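Putative host cell surface-exposed lipoprotein (Streptococcus phage TP-J34, PDB 4EQQ) blocks superinfection of the streptococcal host as a membrane-attached lipoprotein, probably by binding the tape measure protein of incoming phages through the ectodomain described here. Local coordinates at residues R37-L40 and V41-K45; K10-K13 and E14-T17; D92-T95 and Q96-D100; Q65-E68 and K69-Y73; V29-K33 and E34-S38. One frame throughout, in Å; residues are numbered along the deposited sequence.

Interaction 1: residues R37-L40 and V41-K45; sequences RSQL and VSFDK
At the C-terminal end of helix 33-42, where the chain passes into the loop before helix 48-57, Gln39 and Phe43 lie side by side. The bond from Ser42 N to Ser38 O, 2.8 Å long, is helical in spacing, as is that from Phe43 N to Gln39 O; Gln39 O also receives a weak, longer bond from Asp44 N. With CG of Gln39 trans to its backbone N (chi1 179°) and the chain folded back at chi2, NE2 comes within 3.3 Å of Phe43 CB, and the amide lies 27° from the ring plane. Gln39 NE2 and Asp44 OD2 both bond the hydroxyl of Tyr25 on helix 13-28. Ser38 OG and Ser42 OG turn instead to Asp75 of the second subunit, so the two serines belong to the dimer contact. Lys45, at positive phi, reaches back with NZ to Ser42 O at 2.8 Å. A left-handed residue directly after the last turn is a common way for a helix to end.

Interaction 2: residues K10-K13 and E14-T17; sequences KVPK and EYRT
Pro12 and Tyr15 meet at the start of helix 13-28, where the proline occupies the N-cap position. Its ring carbon CD sits over the middle of the Tyr15 ring, 3.7 Å from the centroid and only 9° off the normal, a CH-pi contact. Val11 adds a second apolar touch, CG2 lying 3.4 Å from Tyr15 CD2, while its other methyl, CG1, rests against Tyr15 CB and Arg16 CG. The tyrosine CG lies trans to the carbonyl carbon (chi1 -76°), which swings the ring back toward the residues ahead of the helix. Pro12 O takes weak bonds from Tyr15 N and Arg16 N; the first regular one runs from Thr17 N to Lys13 O at 2.9 Å.

Farther out, Val11 and Tyr15 both pack against helix 48-57, the tyrosine ring meeting that of Tyr53 at an inclination of about 40°. Glu14 OE1 bonds Ser47 N, so the first turn has a polar tie to the loop leading into that helix as well as apolar contacts with the helix. The Arg16 chain, bent at chi3, folds back toward the loop residues ahead of the helix, with Lys13 CA over one face of its guanidinium, 3.7 Å from Arg16 NH1, and Arg16 NH2 standing 2.8 Å from Val11 O.

Interaction 3: residues D92-T95 and Q96-D100; sequences DKFT and QEEAD
A capping box formed by Thr95 and Glu98 opens helix 96-104. Each residue serves the backbone of the other: Glu98 N donates to Thr95 OG1 at 3.2 Å, and Thr95 N donates to Glu98 OE2 at 3.0 Å in a nearly straight bond (165°). The amide reaches that oxygen from above the carboxylate plane, 57° out of it. Thr95 OG1 is placed between its own backbone N and carbonyl carbon (chi1 70°), which turns it toward Glu98 N. A water 2.7 Å from Thr95 OG1 donates to Glu98 OE1, so both carboxylate oxygens are engaged. Glu98 OE2 further lies in the plane of the Phe94 ring, at its edge and 3.5 Å from CD1, with ring and carboxylate almost perpendicular. Within the first turn and a little beyond, Gln96 NE2 donates to Asp100 OD1 at 3.1 Å with the acceptor in the amide plane; this carboxylate is also paired with Arg85.

Phe94 enters between helices, packing on Gln65 and Ala66 of helix 62-77 and on Leu88 of helix 81-91. Ala99 faces Val89 of helix 81-91, whereas Glu98 lies along Tyr62 and Asn63 at the beginning of helix 62-77.

Interaction 4: residues Q65-E68 and K69-Y73; sequences QALE and KAKQY. With SO4 (sulfate ion), chain D.
Hydrogen bonds of the main chain tie Leu67 to Lys71 and Glu68 to Gln72 within helix 62-77, as successive members of a regular i to i+4 series that also joins Gln65 to Lys69 and Ala66 to Ala70. The Ala66 O to Ala70 N bond is 2.8 Å long.

Among the charged groups, Glu68 and Lys71 lie alongside one another and form a salt bridge of 3.1 Å between OE1 and NZ. The ammonium comes from the syn side of the carboxylate, 16° out of its plane; the lysine is fully stretched, while the glutamate folds at chi2 (-48°) to meet it. Apolar contact accompanies the bridge, Lys71 CE resting 3.9 Å from Leu67 CG.

On another side of the helix, Lys69 bends at chi2 and chi4, and its NZ donates to Tyr73 OH at 3.0 Å and to sulfate O2 at 2.6 Å. Asp92 completes this cluster, pairing with Lys69 and hydrogen bonding to Tyr73. Lys69 and Gln72 of the second subunit bind the same sulfate, which probably came from the crystallisation liquor. Two lysines, one from each chain, thus converge on a single anion, whose charge would be expected to ease their proximity at the dimer interface.

Interaction 5: residues V29-K33 and E34-S38; sequences VHMSK and EELRS
Glu35 reaches back from the first turn of helix 33-42 to Ser32 at the N-cap, closing a capping box. Its CB packs 3.8 Å from Met31 CB and also touches Ser32 OG. Glu35 CG passes Ser32 OG at 3.5 Å. The chain then runs on extended (chi2 173°), carrying CD toward the backbone of the loop, where OE1 accepts from Ser32 N at 3.1 Å through its anti lone pair. A water lying 2.7 Å from the same oxygen, Glu35 OE1, is also close to His30 O, the carbonyl of the residue centring an inverse gamma turn. OE2 lies close to the carboxylate of Asp92, an approach that may raise the proton affinity of one of the two acids. The reciprocal half of the box runs from Glu35 N to Ser32 OG at 3.2 Å, and Ser32 OG itself bonds Asp92 O.

In the same turn, Glu34 and Arg37 form a two-pronged salt bridge: NE meets OE1 at 2.9 Å and NH2 meets OE2 at 3.0 Å, a side-on grip with both oxygens near the guanidinium plane, while NH1 of the arginine pairs with Asp52 of helix 48-57. Lys33 lies alongside the arginine but directs its ammonium to Glu56.

Met31 SD rests on Leu36 CA. Leu36 packs among helices 13-28, 48-57 and 62-77, and Met31 reaches Tyr25 of helix 13-28 and Thr76 of the second subunit.

In the fold
From the N terminus, interaction 2 opens helix 13-28 at the far end of the chain. Interaction 5 then closes the turn from that helix into helix 33-42, and interaction 1 ends the same helix; the two share Arg37 and Ser38 and also touch through Gln39 and Met31. Interaction 4 lies within helix 62-77, and interaction 3 leads from helix 81-91 into helix 96-104. All are local and follow in series, none nesting or crossing apart from that overlap. Interactions 3, 4 and 5 converge near Asp92, Phe94 and His30, joining the N-terminal and C-terminal halves of the ectodomain, while interaction 2 stands about 30 Å from interaction 4, centre to centre.

Interaction 1: residues R37-L40 and V41-K45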
loop_
_atom_site.group_PDB
_atom_site.type_symbol
_atom_site.label_atom_id
_atom_site.label_comp_id
_atom_site.label_asym_id
_atom_site.label_seq_id
_atom_site.Cartn_x
_atom_site.Cartn_y
_atom_site.Cartn_z
ATOM N N ARG A 37 8.429 4.970 -9.303
ATOM C CA ARG A 37 8.787 5.594 -10.574
ATOM C C ARG A 37 7.540 5.820 -11.427
ATOM O O ARG A 37 7.361 6.902 -12.004
ATOM C CB ARG A 37 9.796 4.702 -11.335
ATOM C CG ARG A 37 10.476 5.406 -12.508
ATOM C CD ARG A 37 11.107 4.415 -13.496
ATOM N NE ARG A 37 12.103 3.546 -12.863
ATOM C CZ ARG A 37 13.349 3.906 -12.576
ATOM N NH1 ARG A 37 13.773 5.135 -12.849
ATOM N NH2 ARG A 37 14.168 3.055 -11.979
ATOM N N SER A 38 6.700 4.774 -11.518
ATOM C CA SER A 38 5.442 4.764 -12.254
ATOM C C SER A 38 4.422 5.714 -11.581
ATOM O O SER A 38 3.790 6.505 -12.270
ATOM C CB SER A 38 4.905 3.342 -12.343
ATOM O OG SER A 38 3.624 3.334 -12.954
ATOM N N GLN A 39 4.310 5.679 -10.238
ATOM C CA GLN A 39 3.400 6.551 -9.486
ATOM C C GLN A 39 3.654 8.050 -9.773
ATOM O O GLN A 39 2.702 8.793 -10.035
ATOM C CB GLN A 39 3.529 6.282 -7.978
ATOM C CG GLN A 39 2.632 7.172 -7.106
ATOM C CD GLN A 39 1.164 6.803 -7.152
ATOM O OE1 GLN A 39 0.789 5.687 -7.496
ATOM N NE2 GLN A 39 0.294 7.730 -6.772
ATOM N N LEU A 40 4.932 8.489 -9.695
ATOM C CA LEU A 40 5.299 9.895 -9.914
ATOM C C LEU A 40 4.922 10.404 -11.304
ATOM O O LEU A 40 4.540 11.565 -11.452
ATOM C CB LEU A 40 6.786 10.156 -9.610
ATOM C CG LEU A 40 7.226 9.980 -8.145
ATOM C CD1 LEU A 40 8.746 9.880 -8.045
ATOM C CD2 LEU A 40 6.690 11.123 -7.220
ATOM N N VAL A 41 5.030 9.541 -12.311
ATOM C CA VAL A 41 4.667 9.883 -13.694
ATOM C C VAL A 41 3.136 9.782 -13.884
ATOM O O VAL A 41 2.510 10.735 -14.317
ATOM C CB VAL A 41 5.438 9.001 -14.721
ATOM C CG1 VAL A 41 4.908 9.197 -16.147
ATOM C CG2 VAL A 41 6.936 9.280 -14.675
ATOM N N SER A 42 2.552 8.627 -13.556
ATOM C CA SER A 42 1.139 8.329 -13.787
ATOM C C SER A 42 0.158 9.159 -12.951
ATOM O O SER A 42 -0.864 9.605 -13.476
ATOM C CB SER A 42 0.889 6.830 -13.623
ATOM O OG SER A 42 -0.416 6.468 -14.031
ATOM N N PHE A 43 0.439 9.350 -11.666
ATOM C CA PHE A 43 -0.466 10.127 -10.820
ATOM C C PHE A 43 -0.093 11.604 -10.721
ATOM O O PHE A 43 -0.934 12.464 -10.970
ATOM C CB PHE A 43 -0.596 9.510 -9.418
ATOM C CG PHE A 43 -1.621 10.211 -8.542
ATOM C CD1 PHE A 43 -2.977 9.953 -8.688
ATOM C CD2 PHE A 43 -1.228 11.168 -7.612
ATOM C CE1 PHE A 43 -3.923 10.632 -7.908
ATOM C CE2 PHE A 43 -2.172 11.843 -6.833
ATOM C CZ PHE A 43 -3.511 11.559 -6.976
ATOM N N ASP A 44 1.142 11.896 -10.296
ATOM C CA ASP A 44 1.598 13.265 -10.053
ATOM C C ASP A 44 1.963 14.021 -11.317
ATOM O O ASP A 44 2.130 15.236 -11.268
ATOM C CB ASP A 44 2.750 13.267 -9.051
ATOM C CG ASP A 44 2.353 12.645 -7.736
ATOM O OD1 ASP A 44 1.769 13.357 -6.903
ATOM O OD2 ASP A 44 2.490 11.416 -7.604
ATOM N N LYS A 45 2.109 13.304 -12.443
ATOM C CA LYS A 45 2.406 13.890 -13.750
ATOM C C LYS A 45 3.789 14.533 -13.853
ATOM O O LYS A 45 3.976 15.481 -14.607
ATOM C CB LYS A 45 1.251 14.803 -14.287
ATOM C CG LYS A 45 -0.163 14.196 -14.192
ATOM C CD LYS A 45 -0.314 12.952 -15.049
ATOM C CE LYS A 45 -1.721 12.405 -15.009
ATOM N NZ LYS A 45 -1.822 11.084 -15.709
#

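Interaction 2: residues K10-K13 and E14-T17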
loop_
_atom_site.group_PDB
_atom_site.type_symbol
_atom_site.label_atom_id
_atom_site.label_comp_id
_atom_site.label_asym_id
_atom_site.label_seq_id
_atom_site.Cartn_x
_atom_site.Cartn_y
_atom_site.Cartn_z
ATOM N N LYS A 10 21.589 22.331 -8.440
ATOM C CA LYS A 10 21.630 22.545 -9.890
ATOM C C LYS A 10 20.478 21.844 -10.611
ATOM O O LYS A 10 20.387 21.832 -11.836
ATOM C CB LYS A 10 22.959 22.023 -10.419
ATOM C CG LYS A 10 24.136 22.803 -9.897
ATOM C CD LYS A 10 25.414 22.173 -10.342
ATOM C CE LYS A 10 26.516 23.192 -10.442
ATOM N NZ LYS A 10 26.841 23.829 -9.141
ATOM N N VAL A 11 19.609 21.233 -9.832
ATOM C CA VAL A 11 18.516 20.439 -10.359
ATOM C C VAL A 11 17.255 21.306 -10.490
ATOM O O VAL A 11 17.097 22.241 -9.707
ATOM C CB VAL A 11 18.409 19.186 -9.467
ATOM C CG1 VAL A 11 17.209 19.172 -8.542
ATOM C CG2 VAL A 11 18.569 17.922 -10.269
ATOM N N PRO A 12 16.360 21.064 -11.478
ATOM C CA PRO A 12 15.155 21.898 -11.580
ATOM C C PRO A 12 14.306 21.782 -10.322
ATOM O O PRO A 12 14.383 20.769 -9.620
ATOM C CB PRO A 12 14.423 21.303 -12.790
ATOM C CG PRO A 12 15.473 20.628 -13.570
ATOM C CD PRO A 12 16.379 20.041 -12.542
ATOM N N LYS A 13 13.499 22.822 -10.044
ATOM C CA LYS A 13 12.594 22.860 -8.899
ATOM C C LYS A 13 11.685 21.608 -8.877
ATOM O O LYS A 13 11.504 20.982 -7.824
ATOM C CB LYS A 13 11.779 24.165 -8.940
ATOM C CG LYS A 13 10.566 24.232 -8.014
ATOM C CD LYS A 13 10.918 24.326 -6.544
ATOM C CE LYS A 13 9.793 24.877 -5.685
ATOM N NZ LYS A 13 8.441 24.680 -6.281
ATOM N N GLU A 14 11.179 21.226 -10.057
ATOM C CA GLU A 14 10.345 20.049 -10.276
ATOM C C GLU A 14 10.971 18.778 -9.700
ATOM O O GLU A 14 10.246 17.968 -9.142
ATOM C CB GLU A 14 10.096 19.866 -11.783
ATOM C CG GLU A 14 9.188 18.700 -12.143
ATOM C CD GLU A 14 9.232 18.223 -13.584
ATOM O OE1 GLU A 14 8.466 17.289 -13.921
ATOM O OE2 GLU A 14 10.029 18.775 -14.376
ATOM N N TYR A 15 12.304 18.597 -9.853
ATOM C CA TYR A 15 12.997 17.412 -9.341
ATOM C C TYR A 15 12.981 17.424 -7.802
ATOM O O TYR A 15 12.827 16.367 -7.187
ATOM C CB TYR A 15 14.449 17.365 -9.843
ATOM C CG TYR A 15 14.683 16.952 -11.287
ATOM C CD1 TYR A 15 13.803 17.337 -12.294
ATOM C CD2 TYR A 15 15.871 16.340 -11.668
ATOM C CE1 TYR A 15 14.053 17.031 -13.632
ATOM C CE2 TYR A 15 16.131 16.025 -13.004
ATOM C CZ TYR A 15 15.209 16.352 -13.980
ATOM O OH TYR A 15 15.478 16.068 -15.299
ATOM N N ARG A 16 13.140 18.618 -7.192
ATOM C CA ARG A 16 13.141 18.774 -5.723
ATOM C C ARG A 16 11.741 18.522 -5.176
ATOM O O ARG A 16 11.596 17.879 -4.143
ATOM C CB ARG A 16 13.669 20.166 -5.302
ATOM C CG ARG A 16 15.146 20.375 -5.649
ATOM C CD ARG A 16 15.756 21.583 -4.945
ATOM N NE ARG A 16 15.231 22.825 -5.495
ATOM C CZ ARG A 16 15.781 23.487 -6.508
ATOM N NH1 ARG A 16 15.212 24.590 -6.970
ATOM N NH2 ARG A 16 16.908 23.051 -7.064
ATOM N N THR A 17 10.711 18.977 -5.898
ATOM C CA THR A 17 9.318 18.732 -5.514
ATOM C C THR A 17 9.014 17.225 -5.659
ATOM O O THR A 17 8.309 16.656 -4.816
ATOM C CB THR A 17 8.377 19.676 -6.305
ATOM O OG1 THR A 17 8.828 21.012 -6.090
ATOM C CG2 THR A 17 6.936 19.622 -5.815
#

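Interaction 3: residues D92-T95 and Q96-D100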
loop_
_atom_site.group_PDB
_atom_site.type_symbol
_atom_site.label_atom_id
_atom_site.label_comp_id
_atom_site.label_asym_id
_atom_site.label_seq_id
_atom_site.Cartn_x
_atom_site.Cartn_y
_atom_site.Cartn_z
ATOM N N ASP A 92 5.116 -6.707 -7.235
ATOM C CA ASP A 92 5.559 -5.363 -6.802
ATOM C C ASP A 92 6.830 -4.862 -7.488
ATOM O O ASP A 92 7.115 -3.664 -7.460
ATOM C CB ASP A 92 5.695 -5.259 -5.278
ATOM C CG ASP A 92 4.367 -5.414 -4.581
ATOM O OD1 ASP A 92 3.472 -4.555 -4.805
ATOM O OD2 ASP A 92 4.187 -6.427 -3.884
ATOM N N LYS A 93 7.597 -5.775 -8.085
ATOM C CA LYS A 93 8.841 -5.441 -8.786
ATOM C C LYS A 93 9.983 -4.934 -7.910
ATOM O O LYS A 93 10.841 -4.190 -8.376
ATOM C CB LYS A 93 8.613 -4.613 -10.069
ATOM C CG LYS A 93 7.770 -5.371 -11.115
ATOM C CD LYS A 93 7.445 -4.517 -12.327
ATOM C CE LYS A 93 6.680 -3.269 -11.955
ATOM N NZ LYS A 93 6.163 -2.565 -13.148
ATOM N N PHE A 94 10.027 -5.411 -6.643
ATOM C CA PHE A 94 11.189 -5.246 -5.786
ATOM C C PHE A 94 12.245 -6.150 -6.411
ATOM O O PHE A 94 11.895 -7.135 -7.080
ATOM C CB PHE A 94 10.897 -5.763 -4.368
ATOM C CG PHE A 94 10.127 -4.764 -3.540
ATOM C CD1 PHE A 94 10.765 -3.656 -2.986
ATOM C CD2 PHE A 94 8.758 -4.905 -3.349
ATOM C CE1 PHE A 94 10.055 -2.729 -2.221
ATOM C CE2 PHE A 94 8.035 -3.957 -2.605
ATOM C CZ PHE A 94 8.690 -2.876 -2.048
ATOM N N THR A 95 13.530 -5.869 -6.174
ATOM C CA THR A 95 14.594 -6.753 -6.672
ATOM C C THR A 95 14.535 -8.034 -5.826
ATOM O O THR A 95 13.948 -8.019 -4.732
ATOM C CB THR A 95 15.971 -6.073 -6.492
ATOM O OG1 THR A 95 16.261 -6.023 -5.095
ATOM C CG2 THR A 95 16.013 -4.654 -7.090
ATOM N N GLN A 96 15.149 -9.125 -6.303
ATOM C CA GLN A 96 15.193 -10.396 -5.562
ATOM C C GLN A 96 15.851 -10.252 -4.177
ATOM O O GLN A 96 15.370 -10.832 -3.204
ATOM C CB GLN A 96 15.902 -11.487 -6.385
ATOM C CG GLN A 96 15.714 -12.900 -5.807
ATOM C CD GLN A 96 14.276 -13.352 -5.886
ATOM O OE1 GLN A 96 13.677 -13.353 -6.955
ATOM N NE2 GLN A 96 13.686 -13.723 -4.754
ATOM N N GLU A 97 16.932 -9.461 -4.092
ATOM C CA GLU A 97 17.662 -9.207 -2.841
ATOM C C GLU A 97 16.814 -8.439 -1.832
ATOM O O GLU A 97 16.850 -8.754 -0.650
ATOM C CB GLU A 97 18.960 -8.447 -3.126
ATOM C CG GLU A 97 19.759 -9.156 -4.196
ATOM C CD GLU A 97 21.257 -9.214 -3.997
ATOM O OE1 GLU A 97 21.805 -8.426 -3.191
ATOM O OE2 GLU A 97 21.890 -10.021 -4.711
ATOM N N GLU A 98 16.033 -7.456 -2.298
ATOM C CA GLU A 98 15.113 -6.712 -1.413
ATOM C C GLU A 98 14.048 -7.664 -0.843
ATOM O O GLU A 98 13.776 -7.632 0.355
ATOM C CB GLU A 98 14.435 -5.568 -2.172
ATOM C CG GLU A 98 15.382 -4.397 -2.395
ATOM C CD GLU A 98 15.095 -3.517 -3.592
ATOM O OE1 GLU A 98 15.974 -2.699 -3.938
ATOM O OE2 GLU A 98 14.001 -3.641 -4.188
ATOM N N ALA A 99 13.470 -8.530 -1.706
ATOM C CA ALA A 99 12.444 -9.496 -1.315
ATOM C C ALA A 99 13.037 -10.562 -0.381
ATOM O O ALA A 99 12.391 -10.914 0.604
ATOM C CB ALA A 99 11.828 -10.146 -2.550
ATOM N N ASP A 100 14.282 -11.024 -0.652
ATOM C CA ASP A 100 14.946 -12.016 0.204
ATOM C C ASP A 100 15.174 -11.439 1.590
ATOM O O ASP A 100 14.874 -12.105 2.580
ATOM C CB ASP A 100 16.278 -12.501 -0.411
ATOM C CG ASP A 100 16.144 -13.314 -1.691
ATOM O OD1 ASP A 100 15.022 -13.816 -1.971
ATOM O OD2 ASP A 100 17.142 -13.410 -2.436
HETATM O O HOH W 1 18.486 -4.665 -4.502
#

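Interaction 4: residues Q65-E68 and K69-Y73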
loop_
_atom_site.group_PDB
_atom_site.type_symbol
_atom_site.label_atom_id
_atom_site.label_comp_id
_atom_site.label_asym_id
_atom_site.label_seq_id
_atom_site.Cartn_x
_atom_site.Cartn_y
_atom_site.Cartn_z
ATOM N N GLN A 65 11.569 -0.775 2.510
ATOM C CA GLN A 65 10.264 -0.686 1.844
ATOM C C GLN A 65 9.710 -2.100 1.618
ATOM O O GLN A 65 8.529 -2.336 1.844
ATOM C CB GLN A 65 10.379 0.034 0.479
ATOM C CG GLN A 65 10.735 1.510 0.563
ATOM C CD GLN A 65 9.700 2.299 1.307
ATOM O OE1 GLN A 65 9.945 2.803 2.393
ATOM N NE2 GLN A 65 8.526 2.427 0.738
ATOM N N ALA A 66 10.570 -3.030 1.139
ATOM C CA ALA A 66 10.187 -4.425 0.889
ATOM C C ALA A 66 9.765 -5.096 2.187
ATOM O O ALA A 66 8.766 -5.809 2.195
ATOM C CB ALA A 66 11.335 -5.190 0.246
ATOM N N LEU A 67 10.531 -4.885 3.274
ATOM C CA LEU A 67 10.211 -5.457 4.589
ATOM C C LEU A 67 8.825 -4.982 5.075
ATOM O O LEU A 67 8.021 -5.800 5.520
ATOM C CB LEU A 67 11.319 -5.111 5.624
ATOM C CG LEU A 67 11.083 -5.560 7.080
ATOM C CD1 LEU A 67 10.727 -7.067 7.168
ATOM C CD2 LEU A 67 12.282 -5.223 7.952
ATOM N N GLU A 68 8.559 -3.668 4.988
ATOM C CA GLU A 68 7.274 -3.096 5.404
ATOM C C GLU A 68 6.116 -3.653 4.558
ATOM O O GLU A 68 5.063 -3.997 5.102
ATOM C CB GLU A 68 7.320 -1.553 5.401
ATOM C CG GLU A 68 8.215 -0.947 6.486
ATOM C CD GLU A 68 8.037 -1.502 7.893
ATOM O OE1 GLU A 68 9.019 -2.046 8.451
ATOM O OE2 GLU A 68 6.890 -1.485 8.393
ATOM N N LYS A 69 6.333 -3.814 3.246
ATOM C CA LYS A 69 5.301 -4.394 2.380
ATOM C C LYS A 69 5.083 -5.882 2.732
ATOM O O LYS A 69 3.947 -6.352 2.745
ATOM C CB LYS A 69 5.656 -4.231 0.884
ATOM C CG LYS A 69 4.450 -4.454 -0.034
ATOM C CD LYS A 69 3.344 -3.393 0.204
ATOM C CE LYS A 69 2.077 -3.665 -0.568
ATOM N NZ LYS A 69 2.316 -3.639 -2.037
ATOM N N ALA A 70 6.181 -6.609 3.004
ATOM C CA ALA A 70 6.160 -8.028 3.375
ATOM C C ALA A 70 5.361 -8.221 4.672
ATOM O O ALA A 70 4.541 -9.133 4.738
ATOM C CB ALA A 70 7.593 -8.549 3.564
ATOM N N LYS A 71 5.574 -7.345 5.684
ATOM C CA LYS A 71 4.835 -7.386 6.957
ATOM C C LYS A 71 3.364 -7.183 6.682
ATOM O O LYS A 71 2.547 -7.928 7.219
ATOM C CB LYS A 71 5.324 -6.309 7.944
ATOM C CG LYS A 71 6.716 -6.556 8.526
ATOM C CD LYS A 71 7.118 -5.348 9.372
ATOM C CE LYS A 71 8.469 -5.499 10.017
ATOM N NZ LYS A 71 8.892 -4.232 10.685
ATOM N N GLN A 72 3.023 -6.206 5.805
ATOM C CA GLN A 72 1.637 -5.934 5.421
ATOM C C GLN A 72 0.979 -7.191 4.822
ATOM O O GLN A 72 -0.119 -7.552 5.247
ATOM C CB GLN A 72 1.559 -4.746 4.449
ATOM C CG GLN A 72 0.125 -4.349 4.097
ATOM C CD GLN A 72 0.052 -3.229 3.081
ATOM O OE1 GLN A 72 0.845 -2.285 3.102
ATOM N NE2 GLN A 72 -0.914 -3.312 2.168
ATOM N N TYR A 73 1.652 -7.870 3.866
ATOM C CA TYR A 73 1.126 -9.106 3.257
ATOM C C TYR A 73 0.938 -10.208 4.294
ATOM O O TYR A 73 -0.062 -10.924 4.248
ATOM C CB TYR A 73 2.029 -9.616 2.113
ATOM C CG TYR A 73 2.007 -8.772 0.849
ATOM C CD1 TYR A 73 0.884 -8.039 0.487
ATOM C CD2 TYR A 73 3.123 -8.720 0.010
ATOM C CE1 TYR A 73 0.859 -7.278 -0.680
ATOM C CE2 TYR A 73 3.115 -7.941 -1.148
ATOM C CZ TYR A 73 1.971 -7.255 -1.512
ATOM O OH TYR A 73 1.955 -6.508 -2.664
HETATM S S SO4 D . 0.265 -1.451 -4.070
HETATM O O1 SO4 D . 1.012 -0.247 -3.683
HETATM O O2 SO4 D . 0.234 -2.399 -2.964
HETATM O O3 SO4 D . -1.115 -1.088 -4.405
HETATM O O4 SO4 D . 0.906 -2.068 -5.239
#

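Interaction 5: residues V29-K33 and E34-S38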
loop_
_atom_site.group_PDB
_atom_site.type_symbol
_atom_site.label_atom_id
_atom_site.label_comp_id
_atom_site.label_asym_id
_atom_site.label_seq_id
_atom_site.Cartn_x
_atom_site.Cartn_y
_atom_site.Cartn_z
ATOM N N VAL A 29 2.963 4.470 1.861
ATOM C CA VAL A 29 2.664 3.297 1.027
ATOM C C VAL A 29 4.033 2.652 0.782
ATOM O O VAL A 29 4.993 3.347 0.471
ATOM C CB VAL A 29 1.922 3.707 -0.288
ATOM C CG1 VAL A 29 1.686 2.509 -1.209
ATOM C CG2 VAL A 29 0.597 4.404 0.025
ATOM N N HIS A 30 4.163 1.370 0.968
ATOM C CA HIS A 30 5.516 0.810 0.838
ATOM C C HIS A 30 5.910 0.287 -0.563
ATOM O O HIS A 30 5.949 -0.912 -0.808
ATOM C CB HIS A 30 5.773 -0.144 1.991
ATOM C CG HIS A 30 5.482 0.522 3.304
ATOM N ND1 HIS A 30 4.382 0.173 4.053
ATOM C CD2 HIS A 30 6.138 1.531 3.924
ATOM C CE1 HIS A 30 4.424 0.943 5.128
ATOM N NE2 HIS A 30 5.458 1.786 5.083
ATOM N N MET A 31 6.275 1.216 -1.446
ATOM C CA MET A 31 6.569 0.972 -2.858
ATOM C C MET A 31 7.968 0.546 -3.167
ATOM O O MET A 31 8.934 1.004 -2.543
ATOM C CB MET A 31 6.273 2.229 -3.689
ATOM C CG MET A 31 4.840 2.694 -3.593
ATOM S SD MET A 31 4.630 4.195 -4.561
ATOM C CE MET A 31 3.009 4.703 -4.007
ATOM N N SER A 32 8.083 -0.256 -4.230
ATOM C CA SER A 32 9.371 -0.633 -4.782
ATOM C C SER A 32 9.793 0.572 -5.599
ATOM O O SER A 32 8.968 1.471 -5.836
ATOM C CB SER A 32 9.226 -1.870 -5.670
ATOM O OG SER A 32 8.558 -1.584 -6.884
ATOM N N LYS A 33 11.063 0.617 -6.011
ATOM C CA LYS A 33 11.569 1.701 -6.845
ATOM C C LYS A 33 10.728 1.834 -8.114
ATOM O O LYS A 33 10.417 2.953 -8.520
ATOM C CB LYS A 33 13.036 1.438 -7.217
ATOM C CG LYS A 33 13.723 2.614 -7.910
ATOM C CD LYS A 33 15.139 2.278 -8.388
ATOM C CE LYS A 33 16.138 2.076 -7.270
ATOM N NZ LYS A 33 17.490 1.747 -7.804
ATOM N N GLU A 34 10.382 0.692 -8.757
ATOM C CA GLU A 34 9.610 0.708 -10.007
ATOM C C GLU A 34 8.160 1.184 -9.815
ATOM O O GLU A 34 7.637 1.927 -10.643
ATOM C CB GLU A 34 9.698 -0.645 -10.749
ATOM C CG GLU A 34 11.114 -1.011 -11.187
ATOM C CD GLU A 34 11.934 0.078 -11.855
ATOM O OE1 GLU A 34 11.392 0.780 -12.734
ATOM O OE2 GLU A 34 13.120 0.244 -11.485
ATOM N N GLU A 35 7.544 0.801 -8.690
ATOM C CA GLU A 35 6.189 1.253 -8.354
ATOM C C GLU A 35 6.154 2.772 -8.160
ATOM O O GLU A 35 5.280 3.459 -8.701
ATOM C CB GLU A 35 5.689 0.545 -7.101
ATOM C CG GLU A 35 5.149 -0.832 -7.428
ATOM C CD GLU A 35 4.775 -1.668 -6.225
ATOM O OE1 GLU A 35 5.408 -1.512 -5.152
ATOM O OE2 GLU A 35 3.882 -2.532 -6.378
ATOM N N LEU A 36 7.148 3.290 -7.438
ATOM C CA LEU A 36 7.294 4.717 -7.147
ATOM C C LEU A 36 7.578 5.518 -8.416
ATOM O O LEU A 36 6.980 6.576 -8.622
ATOM C CB LEU A 36 8.388 4.930 -6.084
ATOM C CG LEU A 36 8.670 6.391 -5.693
ATOM C CD1 LEU A 36 7.411 7.078 -5.116
ATOM C CD2 LEU A 36 9.809 6.460 -4.719
ATOM N N ARG A 37 8.429 4.970 -9.303
ATOM C CA ARG A 37 8.787 5.594 -10.574
ATOM C C ARG A 37 7.540 5.820 -11.427
ATOM O O ARG A 37 7.361 6.902 -12.004
ATOM C CB ARG A 37 9.796 4.702 -11.335
ATOM C CG ARG A 37 10.476 5.406 -12.508
ATOM C CD ARG A 37 11.107 4.415 -13.496
ATOM N NE ARG A 37 12.103 3.546 -12.863
ATOM C CZ ARG A 37 13.349 3.906 -12.576
ATOM N NH1 ARG A 37 13.773 5.135 -12.849
ATOM N NH2 ARG A 37 14.168 3.055 -11.979
ATOM N N SER A 38 6.700 4.774 -11.518
ATOM C CA SER A 38 5.442 4.764 -12.254
ATOM C C SER A 38 4.422 5.714 -11.581
ATOM O O SER A 38 3.790 6.505 -12.270
ATOM C CB SER A 38 4.905 3.342 -12.343
ATOM O OG SER A 38 3.624 3.334 -12.954
HETATM O O HOH W 2 4.736 -2.267 -2.658
#